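Local structure of 182aa long hypothetical protein (Pyrococcus horikoshii, 2GAN) at residues Leu17-Ser27 and Glu110-Phe118. The protein is of unproven function but probably transfers an acetyl group from acetyl-CoA to an as yet unidentified substrate, as a member of the GNAT acetyltransferase family. Sequence-based numbering, arbitrary orientation.
Sequences LLELMFRIYRS and EFFVVDPEF. With SO4 (sulfate ion), chain D.
R23 reaches from the helix to D115 and takes its carboxylate end-on, one nitrogen to each oxygen. R23 NH2 meets D115 OD2 on the syn side at 2.9 Å, close to the guanidinium plane; with the two planes 47° apart, R23 NH1 comes to D115 OD1 at 2.8 Å from above the carboxylate plane. The anti lone pair of D115 OD2 takes E117 N at 2.9 Å, closing an Asx turn. This fixes the carboxylate's rotation at the start of the type I turn D115-F118. With an alanine in place of D115, the R23 guanidinium would probably lose its counter-charge and be set free to turn, and E117 N would lose this acceptor. P116 CG lies over one guanidinium face, while P116 CD packs on I24 CG1 at 4.0 Å and P116 CB against S27 OG. I24 also meets V113, though the detail of this approach is doubtful. Deeper in, the F111 ring is met by L17 CD2 near its plane, 3.9 Å from F111 CE1. M21, a selenomethionine bent at chi2 and chi3, brings CE to 3.9 Å from F111 CE2 and makes an oblique Met-aromatic contact through SE. On the strand, F111 N donates to a sulfate oxygen, O4, and R61 also binds that ion. Segment 17-27 of helix 14-27 crosses 110-114 of strand 106-114 at 67°, the axes of the two segments 9.7 Å apart, over the end of the strand that in GNAT folds usually borders the acetyl-CoA site. Y54 and L58 of helix 47-65 also pack on F111, strand 78-85 pairs alongside, and helix 123-137 receives F112 and F118.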
# COMPACT_ATOMS: atom_id res chain seq x y z
N LEU A 17 -17.55 -11.35 -11.57
CA LEU A 17 -16.26 -11.18 -10.92
C LEU A 17 -15.34 -10.26 -11.74
O LEU A 17 -14.67 -9.38 -11.20
CB LEU A 17 -15.58 -12.54 -10.70
CG LEU A 17 -16.15 -13.43 -9.59
CD1 LEU A 17 -15.52 -14.82 -9.65
CD2 LEU A 17 -15.88 -12.79 -8.23
N LEU A 18 -15.32 -10.47 -13.05
CA LEU A 18 -14.50 -9.65 -13.93
C LEU A 18 -14.75 -8.16 -13.70
O LEU A 18 -13.81 -7.37 -13.56
CB LEU A 18 -14.79 -10.00 -15.39
CG LEU A 18 -13.86 -9.41 -16.45
CD1 LEU A 18 -12.45 -9.92 -16.23
CD2 LEU A 18 -14.34 -9.80 -17.83
N GLU A 19 -16.02 -7.78 -13.67
CA GLU A 19 -16.43 -6.39 -13.48
C GLU A 19 -16.08 -5.89 -12.08
O GLU A 19 -15.75 -4.71 -11.89
CB GLU A 19 -17.93 -6.25 -13.77
CG GLU A 19 -18.49 -4.82 -13.69
CD GLU A 19 -19.78 -4.66 -14.49
OE1 GLU A 19 -20.52 -5.66 -14.65
OE2 GLU A 19 -20.07 -3.53 -14.95
N LEU A 20 -16.17 -6.77 -11.09
CA LEU A 20 -15.82 -6.39 -9.72
C LEU A 20 -14.31 -6.11 -9.69
O LEU A 20 -13.86 -5.11 -9.12
CB LEU A 20 -16.17 -7.52 -8.74
CG LEU A 20 -15.60 -7.44 -7.31
CD1 LEU A 20 -15.92 -6.09 -6.69
CD2 LEU A 20 -16.16 -8.56 -6.45
N MSE A 21 -13.52 -6.97 -10.33
CA MSE A 21 -12.08 -6.78 -10.34
C MSE A 21 -11.67 -5.52 -11.09
O MSE A 21 -10.65 -4.90 -10.76
CB MSE A 21 -11.38 -8.01 -10.93
CG MSE A 21 -11.55 -9.27 -10.08
SE MSE A 21 -10.95 -9.00 -8.24
CE MSE A 21 -9.20 -9.79 -8.40
N PHE A 22 -12.44 -5.13 -12.09
CA PHE A 22 -12.13 -3.91 -12.85
C PHE A 22 -12.39 -2.68 -12.00
O PHE A 22 -11.60 -1.73 -11.99
CB PHE A 22 -12.97 -3.82 -14.12
CG PHE A 22 -12.86 -2.50 -14.82
CD1 PHE A 22 -11.63 -2.05 -15.30
CD2 PHE A 22 -13.98 -1.69 -14.98
CE1 PHE A 22 -11.51 -0.81 -15.92
CE2 PHE A 22 -13.87 -0.45 -15.61
CZ PHE A 22 -12.64 -0.01 -16.08
N ARG A 23 -13.51 -2.68 -11.28
CA ARG A 23 -13.84 -1.54 -10.44
C ARG A 23 -12.74 -1.37 -9.39
O ARG A 23 -12.39 -0.25 -9.02
CB ARG A 23 -15.23 -1.74 -9.81
CG ARG A 23 -16.36 -1.60 -10.85
CD ARG A 23 -17.76 -1.89 -10.28
NE ARG A 23 -18.05 -1.04 -9.13
CZ ARG A 23 -18.14 -1.49 -7.88
NH1 ARG A 23 -17.96 -2.77 -7.61
NH2 ARG A 23 -18.37 -0.63 -6.89
N ILE A 24 -12.17 -2.47 -8.94
CA ILE A 24 -11.09 -2.41 -7.96
C ILE A 24 -9.82 -1.89 -8.63
O ILE A 24 -9.08 -1.09 -8.05
CB ILE A 24 -10.83 -3.80 -7.37
CG1 ILE A 24 -12.03 -4.20 -6.51
CG2 ILE A 24 -9.54 -3.80 -6.55
CD1 ILE A 24 -12.09 -5.67 -6.18
N TYR A 25 -9.58 -2.33 -9.86
CA TYR A 25 -8.42 -1.90 -10.63
C TYR A 25 -8.48 -0.40 -10.84
O TYR A 25 -7.46 0.28 -10.82
CB TYR A 25 -8.40 -2.61 -11.99
CG TYR A 25 -7.16 -2.38 -12.83
CD1 TYR A 25 -7.21 -1.59 -13.99
CD2 TYR A 25 -5.96 -3.00 -12.51
CE1 TYR A 25 -6.08 -1.44 -14.80
CE2 TYR A 25 -4.83 -2.87 -13.31
CZ TYR A 25 -4.90 -2.09 -14.46
OH TYR A 25 -3.80 -2.00 -15.29
N ARG A 26 -9.68 0.12 -11.05
CA ARG A 26 -9.86 1.56 -11.26
C ARG A 26 -9.78 2.30 -9.93
O ARG A 26 -9.06 3.30 -9.81
CB ARG A 26 -11.21 1.81 -11.93
CG ARG A 26 -11.50 3.26 -12.33
CD ARG A 26 -12.85 3.34 -13.02
NE ARG A 26 -13.94 2.91 -12.14
CZ ARG A 26 -15.18 2.61 -12.54
NH1 ARG A 26 -15.49 2.68 -13.83
NH2 ARG A 26 -16.10 2.24 -11.66
N SER A 27 -10.49 1.82 -8.91
CA SER A 27 -10.46 2.50 -7.62
C SER A 27 -9.05 2.59 -7.04
O SER A 27 -8.71 3.58 -6.39
CB SER A 27 -11.40 1.81 -6.63
OG SER A 27 -10.88 0.55 -6.25
N GLU A 110 -6.35 -16.67 -1.31
CA GLU A 110 -6.08 -15.68 -2.34
C GLU A 110 -7.40 -15.16 -2.88
O GLU A 110 -8.47 -15.52 -2.39
CB GLU A 110 -5.21 -16.28 -3.46
CG GLU A 110 -5.76 -17.52 -4.15
CD GLU A 110 -4.70 -18.26 -4.99
OE1 GLU A 110 -5.09 -19.05 -5.88
OE2 GLU A 110 -3.49 -18.08 -4.77
N PHE A 111 -7.33 -14.28 -3.88
CA PHE A 111 -8.54 -13.73 -4.48
C PHE A 111 -9.42 -13.13 -3.38
O PHE A 111 -10.64 -13.28 -3.39
CB PHE A 111 -9.28 -14.86 -5.19
CG PHE A 111 -10.20 -14.39 -6.28
CD1 PHE A 111 -11.57 -14.58 -6.18
CD2 PHE A 111 -9.68 -13.84 -7.45
CE1 PHE A 111 -12.42 -14.23 -7.22
CE2 PHE A 111 -10.52 -13.49 -8.50
CZ PHE A 111 -11.89 -13.69 -8.39
N PHE A 112 -8.77 -12.45 -2.43
CA PHE A 112 -9.43 -11.82 -1.29
C PHE A 112 -9.62 -10.34 -1.57
O PHE A 112 -8.67 -9.57 -1.55
CB PHE A 112 -8.55 -11.96 -0.04
CG PHE A 112 -9.10 -11.27 1.19
CD1 PHE A 112 -8.24 -10.72 2.13
CD2 PHE A 112 -10.47 -11.20 1.42
CE1 PHE A 112 -8.72 -10.12 3.30
CE2 PHE A 112 -10.97 -10.60 2.59
CZ PHE A 112 -10.08 -10.06 3.53
N VAL A 113 -10.86 -9.93 -1.81
CA VAL A 113 -11.10 -8.53 -2.09
C VAL A 113 -12.45 -8.09 -1.56
O VAL A 113 -13.27 -8.92 -1.15
CB VAL A 113 -11.03 -8.25 -3.60
CG1 VAL A 113 -12.41 -8.37 -4.22
CG2 VAL A 113 -10.43 -6.88 -3.83
N VAL A 114 -12.67 -6.79 -1.57
CA VAL A 114 -13.94 -6.24 -1.11
C VAL A 114 -14.33 -5.09 -2.03
O VAL A 114 -13.49 -4.30 -2.43
CB VAL A 114 -13.84 -5.70 0.33
CG1 VAL A 114 -15.14 -5.00 0.70
CG2 VAL A 114 -13.58 -6.85 1.30
N ASP A 115 -15.62 -5.01 -2.36
CA ASP A 115 -16.13 -3.96 -3.22
C ASP A 115 -15.70 -2.63 -2.60
O ASP A 115 -15.95 -2.37 -1.42
CB ASP A 115 -17.66 -4.05 -3.30
CG ASP A 115 -18.26 -3.12 -4.34
OD1 ASP A 115 -19.01 -3.62 -5.20
OD2 ASP A 115 -17.98 -1.90 -4.30
N PRO A 116 -15.04 -1.77 -3.40
CA PRO A 116 -14.56 -0.47 -2.93
C PRO A 116 -15.61 0.45 -2.28
O PRO A 116 -15.25 1.39 -1.56
CB PRO A 116 -13.92 0.14 -4.18
CG PRO A 116 -14.68 -0.49 -5.30
CD PRO A 116 -14.84 -1.92 -4.85
N GLU A 117 -16.88 0.19 -2.54
CA GLU A 117 -17.96 0.99 -1.97
C GLU A 117 -18.51 0.38 -0.68
O GLU A 117 -19.46 0.91 -0.10
CB GLU A 117 -19.07 1.18 -3.03
CG GLU A 117 -20.45 0.65 -2.65
CD GLU A 117 -21.32 1.70 -1.95
OE1 GLU A 117 -22.52 1.42 -1.71
OE2 GLU A 117 -20.79 2.80 -1.63
N PHE A 118 -17.92 -0.72 -0.22
CA PHE A 118 -18.36 -1.39 1.00
C PHE A 118 -17.21 -1.63 1.97
O PHE A 118 -17.22 -2.61 2.72
CB PHE A 118 -19.01 -2.74 0.68
CG PHE A 118 -20.36 -2.64 0.03
CD1 PHE A 118 -20.48 -2.49 -1.35
CD2 PHE A 118 -21.52 -2.71 0.79
CE1 PHE A 118 -21.73 -2.41 -1.96
CE2 PHE A 118 -22.78 -2.63 0.19
CZ PHE A 118 -22.88 -2.48 -1.18
S SO4 D . -4.48 -12.85 -5.81
O1 SO4 D . -5.23 -11.65 -5.43
O2 SO4 D . -3.45 -13.17 -4.79
O3 SO4 D . -3.82 -12.60 -7.11
O4 SO4 D . -5.40 -13.99 -5.93